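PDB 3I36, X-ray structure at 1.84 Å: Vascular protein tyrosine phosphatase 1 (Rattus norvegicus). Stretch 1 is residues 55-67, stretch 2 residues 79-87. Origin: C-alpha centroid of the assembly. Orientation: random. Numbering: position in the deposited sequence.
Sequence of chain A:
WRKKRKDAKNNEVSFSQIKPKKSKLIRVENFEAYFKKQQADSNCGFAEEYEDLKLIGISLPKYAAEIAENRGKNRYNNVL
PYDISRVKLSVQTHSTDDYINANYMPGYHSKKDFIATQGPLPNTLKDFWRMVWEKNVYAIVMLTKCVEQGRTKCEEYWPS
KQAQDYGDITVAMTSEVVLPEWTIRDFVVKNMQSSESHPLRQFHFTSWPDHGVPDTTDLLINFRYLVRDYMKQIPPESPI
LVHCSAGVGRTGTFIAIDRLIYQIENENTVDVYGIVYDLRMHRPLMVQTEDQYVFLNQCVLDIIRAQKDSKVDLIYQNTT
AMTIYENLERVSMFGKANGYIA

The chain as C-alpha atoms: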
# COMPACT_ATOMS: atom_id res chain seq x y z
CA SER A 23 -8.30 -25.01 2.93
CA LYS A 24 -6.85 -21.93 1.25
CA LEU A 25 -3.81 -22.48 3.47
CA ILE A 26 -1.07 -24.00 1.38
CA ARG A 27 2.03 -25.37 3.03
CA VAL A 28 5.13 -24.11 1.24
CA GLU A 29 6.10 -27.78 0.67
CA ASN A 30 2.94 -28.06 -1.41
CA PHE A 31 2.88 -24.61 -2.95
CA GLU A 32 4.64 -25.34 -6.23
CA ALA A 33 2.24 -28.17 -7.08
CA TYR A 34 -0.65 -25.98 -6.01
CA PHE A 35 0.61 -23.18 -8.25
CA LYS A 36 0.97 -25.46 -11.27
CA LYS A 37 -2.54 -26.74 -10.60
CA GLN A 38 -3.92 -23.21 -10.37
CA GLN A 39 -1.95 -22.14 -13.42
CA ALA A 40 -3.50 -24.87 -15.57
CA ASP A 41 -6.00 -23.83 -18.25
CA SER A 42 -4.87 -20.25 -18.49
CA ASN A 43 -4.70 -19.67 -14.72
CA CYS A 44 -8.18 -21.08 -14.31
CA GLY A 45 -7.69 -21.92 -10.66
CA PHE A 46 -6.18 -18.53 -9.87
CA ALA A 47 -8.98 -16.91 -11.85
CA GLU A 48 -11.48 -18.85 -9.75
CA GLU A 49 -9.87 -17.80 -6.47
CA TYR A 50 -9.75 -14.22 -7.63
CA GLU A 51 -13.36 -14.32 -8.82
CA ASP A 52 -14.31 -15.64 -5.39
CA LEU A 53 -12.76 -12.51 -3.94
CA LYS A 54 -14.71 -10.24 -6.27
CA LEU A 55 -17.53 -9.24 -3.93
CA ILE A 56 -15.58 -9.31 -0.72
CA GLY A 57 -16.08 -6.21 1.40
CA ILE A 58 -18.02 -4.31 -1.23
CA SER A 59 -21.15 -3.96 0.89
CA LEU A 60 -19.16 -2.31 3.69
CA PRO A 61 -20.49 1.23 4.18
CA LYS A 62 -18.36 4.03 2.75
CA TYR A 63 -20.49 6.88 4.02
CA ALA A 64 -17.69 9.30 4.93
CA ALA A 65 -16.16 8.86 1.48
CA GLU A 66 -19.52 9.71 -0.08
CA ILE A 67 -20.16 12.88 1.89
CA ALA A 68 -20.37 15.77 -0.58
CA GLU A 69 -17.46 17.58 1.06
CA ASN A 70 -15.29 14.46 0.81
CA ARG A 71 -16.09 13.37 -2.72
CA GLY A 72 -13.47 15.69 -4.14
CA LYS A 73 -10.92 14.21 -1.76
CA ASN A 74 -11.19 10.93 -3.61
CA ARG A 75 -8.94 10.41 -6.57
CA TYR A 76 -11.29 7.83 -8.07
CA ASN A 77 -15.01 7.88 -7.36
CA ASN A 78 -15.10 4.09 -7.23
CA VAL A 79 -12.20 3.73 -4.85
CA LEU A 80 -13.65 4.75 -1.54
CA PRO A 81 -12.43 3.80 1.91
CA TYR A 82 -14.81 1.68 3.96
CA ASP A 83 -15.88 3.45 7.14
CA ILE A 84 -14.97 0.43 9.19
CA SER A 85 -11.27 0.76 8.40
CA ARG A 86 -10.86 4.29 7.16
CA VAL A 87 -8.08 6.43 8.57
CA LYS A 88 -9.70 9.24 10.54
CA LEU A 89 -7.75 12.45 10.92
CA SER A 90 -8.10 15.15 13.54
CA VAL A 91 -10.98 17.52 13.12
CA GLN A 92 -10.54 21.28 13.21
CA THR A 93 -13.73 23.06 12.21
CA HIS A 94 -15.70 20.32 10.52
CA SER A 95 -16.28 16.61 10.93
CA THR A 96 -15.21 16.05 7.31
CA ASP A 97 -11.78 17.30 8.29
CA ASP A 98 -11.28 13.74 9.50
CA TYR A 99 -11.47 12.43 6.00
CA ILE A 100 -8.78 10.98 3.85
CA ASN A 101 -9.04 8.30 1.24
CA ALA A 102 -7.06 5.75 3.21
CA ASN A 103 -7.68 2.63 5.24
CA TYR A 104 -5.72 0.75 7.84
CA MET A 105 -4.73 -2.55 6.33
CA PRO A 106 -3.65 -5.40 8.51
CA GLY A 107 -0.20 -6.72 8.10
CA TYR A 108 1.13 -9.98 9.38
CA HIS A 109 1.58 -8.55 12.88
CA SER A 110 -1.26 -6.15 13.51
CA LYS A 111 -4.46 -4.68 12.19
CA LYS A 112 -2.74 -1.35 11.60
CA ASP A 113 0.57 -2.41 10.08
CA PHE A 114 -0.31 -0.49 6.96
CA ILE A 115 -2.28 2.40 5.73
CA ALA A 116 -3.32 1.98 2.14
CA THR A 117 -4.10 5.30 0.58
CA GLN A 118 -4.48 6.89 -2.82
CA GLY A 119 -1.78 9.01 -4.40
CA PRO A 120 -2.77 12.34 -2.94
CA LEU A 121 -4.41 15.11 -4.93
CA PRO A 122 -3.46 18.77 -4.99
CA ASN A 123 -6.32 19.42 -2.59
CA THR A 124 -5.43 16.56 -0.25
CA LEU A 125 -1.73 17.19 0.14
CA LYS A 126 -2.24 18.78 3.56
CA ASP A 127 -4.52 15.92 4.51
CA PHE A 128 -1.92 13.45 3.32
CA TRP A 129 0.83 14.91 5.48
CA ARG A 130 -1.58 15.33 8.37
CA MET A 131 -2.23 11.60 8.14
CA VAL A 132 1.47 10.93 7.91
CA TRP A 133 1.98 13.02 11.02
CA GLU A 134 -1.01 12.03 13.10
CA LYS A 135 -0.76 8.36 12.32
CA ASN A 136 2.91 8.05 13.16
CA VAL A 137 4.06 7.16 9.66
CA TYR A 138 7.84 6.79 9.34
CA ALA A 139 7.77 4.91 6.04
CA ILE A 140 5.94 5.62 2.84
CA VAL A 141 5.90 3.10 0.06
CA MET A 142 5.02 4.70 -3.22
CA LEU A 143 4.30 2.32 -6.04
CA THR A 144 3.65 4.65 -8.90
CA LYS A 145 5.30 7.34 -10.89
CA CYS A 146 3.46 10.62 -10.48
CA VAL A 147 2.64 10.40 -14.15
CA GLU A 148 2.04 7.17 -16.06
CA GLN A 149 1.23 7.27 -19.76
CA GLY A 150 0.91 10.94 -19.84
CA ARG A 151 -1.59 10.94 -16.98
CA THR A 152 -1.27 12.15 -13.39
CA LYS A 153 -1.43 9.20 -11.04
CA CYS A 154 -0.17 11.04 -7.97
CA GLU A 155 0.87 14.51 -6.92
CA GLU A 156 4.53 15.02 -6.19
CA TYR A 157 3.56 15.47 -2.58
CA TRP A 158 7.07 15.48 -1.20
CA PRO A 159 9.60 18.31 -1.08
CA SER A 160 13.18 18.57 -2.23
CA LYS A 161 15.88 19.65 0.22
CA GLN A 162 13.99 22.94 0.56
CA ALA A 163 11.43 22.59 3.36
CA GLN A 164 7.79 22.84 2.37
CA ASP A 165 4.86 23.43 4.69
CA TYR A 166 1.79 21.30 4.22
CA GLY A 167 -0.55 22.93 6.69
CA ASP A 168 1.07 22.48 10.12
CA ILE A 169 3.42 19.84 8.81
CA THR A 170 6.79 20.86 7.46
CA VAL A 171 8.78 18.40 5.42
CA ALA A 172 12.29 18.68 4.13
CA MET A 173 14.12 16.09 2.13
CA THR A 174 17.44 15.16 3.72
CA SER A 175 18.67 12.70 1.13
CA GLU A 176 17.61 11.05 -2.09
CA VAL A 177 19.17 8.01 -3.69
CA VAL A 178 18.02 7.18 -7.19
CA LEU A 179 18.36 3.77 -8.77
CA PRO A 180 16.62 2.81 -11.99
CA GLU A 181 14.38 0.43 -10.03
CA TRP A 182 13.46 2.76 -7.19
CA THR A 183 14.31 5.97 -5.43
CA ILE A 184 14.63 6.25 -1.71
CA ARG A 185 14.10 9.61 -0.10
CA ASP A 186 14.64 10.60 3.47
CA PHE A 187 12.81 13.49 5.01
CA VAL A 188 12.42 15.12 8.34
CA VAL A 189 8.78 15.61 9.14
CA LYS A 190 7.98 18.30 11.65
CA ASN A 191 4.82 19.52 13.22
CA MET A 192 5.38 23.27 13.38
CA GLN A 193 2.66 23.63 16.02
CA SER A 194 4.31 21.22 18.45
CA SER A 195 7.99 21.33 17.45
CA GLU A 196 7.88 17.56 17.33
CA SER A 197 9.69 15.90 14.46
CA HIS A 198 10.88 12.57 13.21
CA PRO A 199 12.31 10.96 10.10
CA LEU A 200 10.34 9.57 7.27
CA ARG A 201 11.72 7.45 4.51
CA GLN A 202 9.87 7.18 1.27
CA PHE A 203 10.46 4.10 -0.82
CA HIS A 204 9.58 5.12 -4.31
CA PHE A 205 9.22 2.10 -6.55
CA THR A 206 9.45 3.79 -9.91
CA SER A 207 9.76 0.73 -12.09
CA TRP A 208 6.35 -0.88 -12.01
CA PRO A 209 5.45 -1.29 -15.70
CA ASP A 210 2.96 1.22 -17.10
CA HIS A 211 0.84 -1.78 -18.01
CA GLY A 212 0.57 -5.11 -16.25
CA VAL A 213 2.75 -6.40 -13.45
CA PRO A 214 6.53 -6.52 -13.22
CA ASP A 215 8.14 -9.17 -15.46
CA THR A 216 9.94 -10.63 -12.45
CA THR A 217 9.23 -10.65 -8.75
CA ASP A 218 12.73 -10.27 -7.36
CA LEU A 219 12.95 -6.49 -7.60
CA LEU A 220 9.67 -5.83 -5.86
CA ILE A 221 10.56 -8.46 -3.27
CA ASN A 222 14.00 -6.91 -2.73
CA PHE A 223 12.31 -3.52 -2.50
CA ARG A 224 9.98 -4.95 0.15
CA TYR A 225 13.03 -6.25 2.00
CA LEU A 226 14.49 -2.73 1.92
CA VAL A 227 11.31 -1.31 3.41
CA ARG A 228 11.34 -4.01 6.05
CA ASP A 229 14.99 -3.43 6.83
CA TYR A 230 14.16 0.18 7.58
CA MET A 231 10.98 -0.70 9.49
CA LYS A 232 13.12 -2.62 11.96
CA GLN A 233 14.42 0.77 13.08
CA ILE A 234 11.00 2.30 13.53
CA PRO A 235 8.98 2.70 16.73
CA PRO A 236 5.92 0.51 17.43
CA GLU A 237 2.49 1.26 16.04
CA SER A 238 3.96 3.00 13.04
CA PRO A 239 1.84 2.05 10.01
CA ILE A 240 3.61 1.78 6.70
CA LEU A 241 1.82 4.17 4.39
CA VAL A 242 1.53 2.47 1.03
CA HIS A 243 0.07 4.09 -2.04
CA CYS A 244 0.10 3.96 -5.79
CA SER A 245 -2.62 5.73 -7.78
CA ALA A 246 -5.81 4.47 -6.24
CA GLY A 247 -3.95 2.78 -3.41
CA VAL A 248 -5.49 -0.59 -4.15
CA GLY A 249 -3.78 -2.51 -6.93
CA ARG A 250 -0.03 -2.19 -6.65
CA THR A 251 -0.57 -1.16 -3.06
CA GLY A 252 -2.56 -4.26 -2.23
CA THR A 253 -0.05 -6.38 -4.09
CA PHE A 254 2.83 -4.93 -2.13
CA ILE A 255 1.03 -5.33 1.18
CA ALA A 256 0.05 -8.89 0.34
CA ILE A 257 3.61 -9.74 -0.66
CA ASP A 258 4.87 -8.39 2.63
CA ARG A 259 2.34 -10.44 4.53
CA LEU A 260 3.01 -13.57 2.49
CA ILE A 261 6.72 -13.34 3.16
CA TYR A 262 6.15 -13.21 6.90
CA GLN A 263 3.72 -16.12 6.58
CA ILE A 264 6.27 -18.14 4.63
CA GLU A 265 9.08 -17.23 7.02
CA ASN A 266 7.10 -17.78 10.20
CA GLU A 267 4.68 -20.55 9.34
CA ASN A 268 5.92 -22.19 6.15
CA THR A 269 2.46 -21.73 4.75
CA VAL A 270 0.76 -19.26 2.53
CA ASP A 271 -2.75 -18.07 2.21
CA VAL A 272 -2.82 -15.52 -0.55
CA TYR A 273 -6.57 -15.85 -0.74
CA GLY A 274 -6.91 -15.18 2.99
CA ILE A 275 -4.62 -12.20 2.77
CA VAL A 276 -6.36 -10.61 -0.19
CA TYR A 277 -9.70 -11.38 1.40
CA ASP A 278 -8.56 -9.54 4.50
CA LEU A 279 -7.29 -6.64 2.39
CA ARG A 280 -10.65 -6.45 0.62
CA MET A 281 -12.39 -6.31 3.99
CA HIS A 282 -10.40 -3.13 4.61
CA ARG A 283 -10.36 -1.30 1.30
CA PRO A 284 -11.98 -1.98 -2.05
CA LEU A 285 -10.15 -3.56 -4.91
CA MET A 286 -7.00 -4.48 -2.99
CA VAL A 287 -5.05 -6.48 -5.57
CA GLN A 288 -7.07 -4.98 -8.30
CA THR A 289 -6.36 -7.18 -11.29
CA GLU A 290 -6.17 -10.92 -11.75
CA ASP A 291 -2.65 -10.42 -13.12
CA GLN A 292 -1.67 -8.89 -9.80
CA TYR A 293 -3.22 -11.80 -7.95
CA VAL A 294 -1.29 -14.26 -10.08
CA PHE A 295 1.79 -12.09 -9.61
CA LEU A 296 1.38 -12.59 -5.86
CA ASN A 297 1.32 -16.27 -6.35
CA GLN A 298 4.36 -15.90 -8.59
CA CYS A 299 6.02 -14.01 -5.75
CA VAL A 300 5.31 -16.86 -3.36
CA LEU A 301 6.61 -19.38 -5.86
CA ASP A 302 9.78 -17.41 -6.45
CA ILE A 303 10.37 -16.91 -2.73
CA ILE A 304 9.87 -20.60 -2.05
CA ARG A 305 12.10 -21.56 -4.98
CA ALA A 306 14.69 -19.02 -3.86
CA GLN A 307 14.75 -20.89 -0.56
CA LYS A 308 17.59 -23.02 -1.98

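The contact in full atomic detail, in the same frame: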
# COMPACT_ATOMS: atom_id res chain seq x y z
N LEU A 55 -16.51 -9.98 -4.66
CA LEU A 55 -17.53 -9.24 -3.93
C LEU A 55 -17.13 -8.99 -2.49
O LEU A 55 -17.89 -8.40 -1.71
CB LEU A 55 -18.86 -9.98 -3.96
CG LEU A 55 -19.37 -10.34 -5.35
CD1 LEU A 55 -20.68 -11.13 -5.22
CD2 LEU A 55 -19.59 -9.10 -6.17
N ILE A 56 -15.95 -9.44 -2.11
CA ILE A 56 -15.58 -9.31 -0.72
C ILE A 56 -15.44 -7.85 -0.29
O ILE A 56 -14.69 -7.07 -0.89
CB ILE A 56 -14.30 -10.06 -0.37
CG1 ILE A 56 -14.42 -11.53 -0.81
CG2 ILE A 56 -14.04 -9.95 1.12
CD1 ILE A 56 -15.68 -12.23 -0.34
N GLY A 57 -16.16 -7.51 0.78
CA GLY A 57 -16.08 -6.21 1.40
C GLY A 57 -16.91 -5.13 0.72
O GLY A 57 -17.10 -4.05 1.28
N ILE A 58 -17.44 -5.41 -0.46
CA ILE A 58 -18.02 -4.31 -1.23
C ILE A 58 -19.32 -3.73 -0.65
O ILE A 58 -19.73 -2.63 -1.02
CB ILE A 58 -18.19 -4.65 -2.72
CG1 ILE A 58 -19.30 -5.69 -2.91
CG2 ILE A 58 -16.84 -5.12 -3.29
CD1 ILE A 58 -19.78 -5.79 -4.35
N SER A 59 -19.95 -4.47 0.24
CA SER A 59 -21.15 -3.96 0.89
C SER A 59 -20.82 -3.22 2.19
O SER A 59 -21.72 -2.82 2.91
CB SER A 59 -22.15 -5.09 1.17
OG SER A 59 -21.66 -5.96 2.16
N LEU A 60 -19.53 -3.06 2.50
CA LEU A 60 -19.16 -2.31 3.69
C LEU A 60 -19.46 -0.86 3.41
O LEU A 60 -19.10 -0.35 2.35
CB LEU A 60 -17.67 -2.47 4.00
CG LEU A 60 -17.28 -3.83 4.57
CD1 LEU A 60 -15.77 -3.99 4.49
CD2 LEU A 60 -17.76 -3.91 6.01
N PRO A 61 -20.14 -0.19 4.35
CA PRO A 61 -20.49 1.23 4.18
C PRO A 61 -19.25 2.08 3.92
O PRO A 61 -18.19 1.82 4.48
CB PRO A 61 -21.12 1.59 5.53
CG PRO A 61 -21.71 0.32 6.00
CD PRO A 61 -20.80 -0.78 5.53
N LYS A 62 -19.41 3.08 3.07
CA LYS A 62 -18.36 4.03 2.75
C LYS A 62 -19.00 5.40 2.83
O LYS A 62 -18.85 6.21 1.92
CB LYS A 62 -17.85 3.82 1.32
CG LYS A 62 -17.81 2.39 0.85
CD LYS A 62 -17.90 2.30 -0.66
CE LYS A 62 -19.32 2.53 -1.14
NZ LYS A 62 -19.60 1.70 -2.32
N TYR A 63 -19.72 5.65 3.91
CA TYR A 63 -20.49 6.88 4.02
C TYR A 63 -19.60 8.12 4.05
O TYR A 63 -19.91 9.10 3.38
CB TYR A 63 -21.37 6.85 5.26
CG TYR A 63 -22.41 5.77 5.19
CD1 TYR A 63 -23.03 5.46 3.98
CD2 TYR A 63 -22.79 5.05 6.32
CE1 TYR A 63 -23.98 4.47 3.90
CE2 TYR A 63 -23.74 4.05 6.25
CZ TYR A 63 -24.34 3.76 5.03
OH TYR A 63 -25.29 2.77 4.93
N ALA A 64 -18.52 8.10 4.82
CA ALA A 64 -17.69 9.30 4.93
C ALA A 64 -17.16 9.66 3.55
O ALA A 64 -17.17 10.82 3.15
CB ALA A 64 -16.54 9.10 5.92
N ALA A 65 -16.70 8.65 2.82
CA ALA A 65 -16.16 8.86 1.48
C ALA A 65 -17.17 9.46 0.52
O ALA A 65 -16.79 10.06 -0.47
CB ALA A 65 -15.65 7.55 0.91
N GLU A 66 -18.45 9.28 0.82
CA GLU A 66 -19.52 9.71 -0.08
C GLU A 66 -20.12 11.05 0.33
O GLU A 66 -20.96 11.61 -0.39
CB GLU A 66 -20.60 8.62 -0.15
CG GLU A 66 -20.14 7.40 -0.91
CD GLU A 66 -21.06 6.19 -0.74
OE1 GLU A 66 -21.89 6.19 0.19
OE2 GLU A 66 -20.93 5.24 -1.54
N ILE A 67 -19.71 11.56 1.48
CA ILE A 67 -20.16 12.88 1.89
C ILE A 67 -19.73 13.90 0.84
O ILE A 67 -18.61 13.83 0.33
CB ILE A 67 -19.63 13.28 3.28
CG1 ILE A 67 -20.19 12.31 4.34
CG2 ILE A 67 -20.01 14.72 3.62
CD1 ILE A 67 -19.66 12.56 5.72
N VAL A 79 -13.13 4.24 -5.84
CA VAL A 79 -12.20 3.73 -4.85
C VAL A 79 -12.37 4.51 -3.57
O VAL A 79 -11.74 5.55 -3.36
CB VAL A 79 -10.76 3.79 -5.33
CG1 VAL A 79 -9.84 3.24 -4.26
CG2 VAL A 79 -10.62 2.98 -6.64
N LEU A 80 -13.28 4.03 -2.74
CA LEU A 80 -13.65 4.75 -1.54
C LEU A 80 -13.34 3.90 -0.34
O LEU A 80 -13.64 2.71 -0.32
CB LEU A 80 -15.14 5.04 -1.55
CG LEU A 80 -15.62 5.74 -2.81
CD1 LEU A 80 -17.11 5.99 -2.69
CD2 LEU A 80 -14.87 7.05 -3.02
N PRO A 81 -12.78 4.53 0.69
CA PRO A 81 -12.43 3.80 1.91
C PRO A 81 -13.70 3.36 2.63
O PRO A 81 -14.65 4.14 2.77
CB PRO A 81 -11.71 4.86 2.74
CG PRO A 81 -12.29 6.20 2.25
CD PRO A 81 -12.39 5.95 0.75
N TYR A 82 -13.72 2.12 3.10
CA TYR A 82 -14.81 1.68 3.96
C TYR A 82 -14.69 2.38 5.30
O TYR A 82 -13.59 2.57 5.82
CB TYR A 82 -14.77 0.16 4.16
CG TYR A 82 -14.84 -0.59 2.86
CD1 TYR A 82 -15.84 -0.29 1.94
CD2 TYR A 82 -13.93 -1.59 2.55
CE1 TYR A 82 -15.92 -0.96 0.74
CE2 TYR A 82 -14.00 -2.27 1.34
CZ TYR A 82 -15.00 -1.95 0.44
OH TYR A 82 -15.11 -2.61 -0.75
N ASP A 83 -15.83 2.77 5.85
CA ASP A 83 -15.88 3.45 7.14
C ASP A 83 -15.23 2.60 8.21
O ASP A 83 -14.58 3.12 9.12
CB ASP A 83 -17.33 3.69 7.52
CG ASP A 83 -18.02 4.65 6.59
OD1 ASP A 83 -17.36 5.62 6.18
OD2 ASP A 83 -19.21 4.44 6.24
N ILE A 84 -15.41 1.30 8.11
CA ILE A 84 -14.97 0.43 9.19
C ILE A 84 -13.45 0.45 9.39
O ILE A 84 -12.96 0.10 10.45
CB ILE A 84 -15.45 -1.02 8.94
CG1 ILE A 84 -15.34 -1.85 10.22
CG2 ILE A 84 -14.69 -1.65 7.78
CD1 ILE A 84 -16.13 -3.13 10.17
N SER A 85 -12.72 0.86 8.36
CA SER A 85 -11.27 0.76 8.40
C SER A 85 -10.61 2.07 8.00
O SER A 85 -9.39 2.15 7.92
CB SER A 85 -10.82 -0.33 7.42
OG SER A 85 -11.32 -0.04 6.11
N ARG A 86 -11.42 3.09 7.74
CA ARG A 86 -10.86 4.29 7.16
C ARG A 86 -9.99 5.00 8.20
O ARG A 86 -10.24 4.93 9.41
CB ARG A 86 -11.95 5.22 6.62
CG ARG A 86 -12.75 5.93 7.67
CD ARG A 86 -13.74 6.87 7.02
NE ARG A 86 -14.52 7.59 8.02
CZ ARG A 86 -14.28 8.84 8.37
NH1 ARG A 86 -13.29 9.51 7.80
NH2 ARG A 86 -15.03 9.42 9.29
N VAL A 87 -8.96 5.67 7.71
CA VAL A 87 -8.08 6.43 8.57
C VAL A 87 -8.79 7.74 8.87
O VAL A 87 -9.15 8.47 7.96
CB VAL A 87 -6.75 6.70 7.87
CG1 VAL A 87 -5.85 7.55 8.74
CG2 VAL A 87 -6.06 5.37 7.48
O HOH W 1 -13.53 -4.70 -0.88
O HOH W 2 -17.54 0.17 6.52
O HOH W 3 -16.02 6.20 4.03

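Stretch 1 opens with a type II turn from L55 to I58 and a type I turn from G57 to L60, then enters a weakly bonded helix near residues 63-66; stretch 2 is mostly loop. The nearest CA pair is K62 CA and Y82 CA, 4.4 Å apart, and together the stretches bury 642 Å². One direct backbone hydrogen bond joins them, from D83 N to P61 O (2.9 Å).

The D83 carboxylate, its CA-to-CB bond directed toward stretch 1, accepts hydrogen bonds from two consecutive backbone amides: Y63 N to OD2 (2.7 Å) and A64 N to OD1 (3.1 Å). Water 3 extends this network, donating to D83 OD1 and P81 O and accepting from A65 N.

Y82 is the most heavily covered residue. L60 CB packs over its ring face, 3.8 Å from the ring centroid, and K62 CG meets the ring edge, 3.5 Å from Y82 CD1. Its hydroxyl reaches water 1, which donates to I56 O. G57 suits its positive phi, and an ideal CB there would lie 3.6 Å from Y82 CE2.

Small side chains permit close packing farther along: A65 CB lies 3.6 Å from both L80 CB and P81 CD, while A64 CB covers a face of the R86 guanidinium, 3.3 Å from R86 NE.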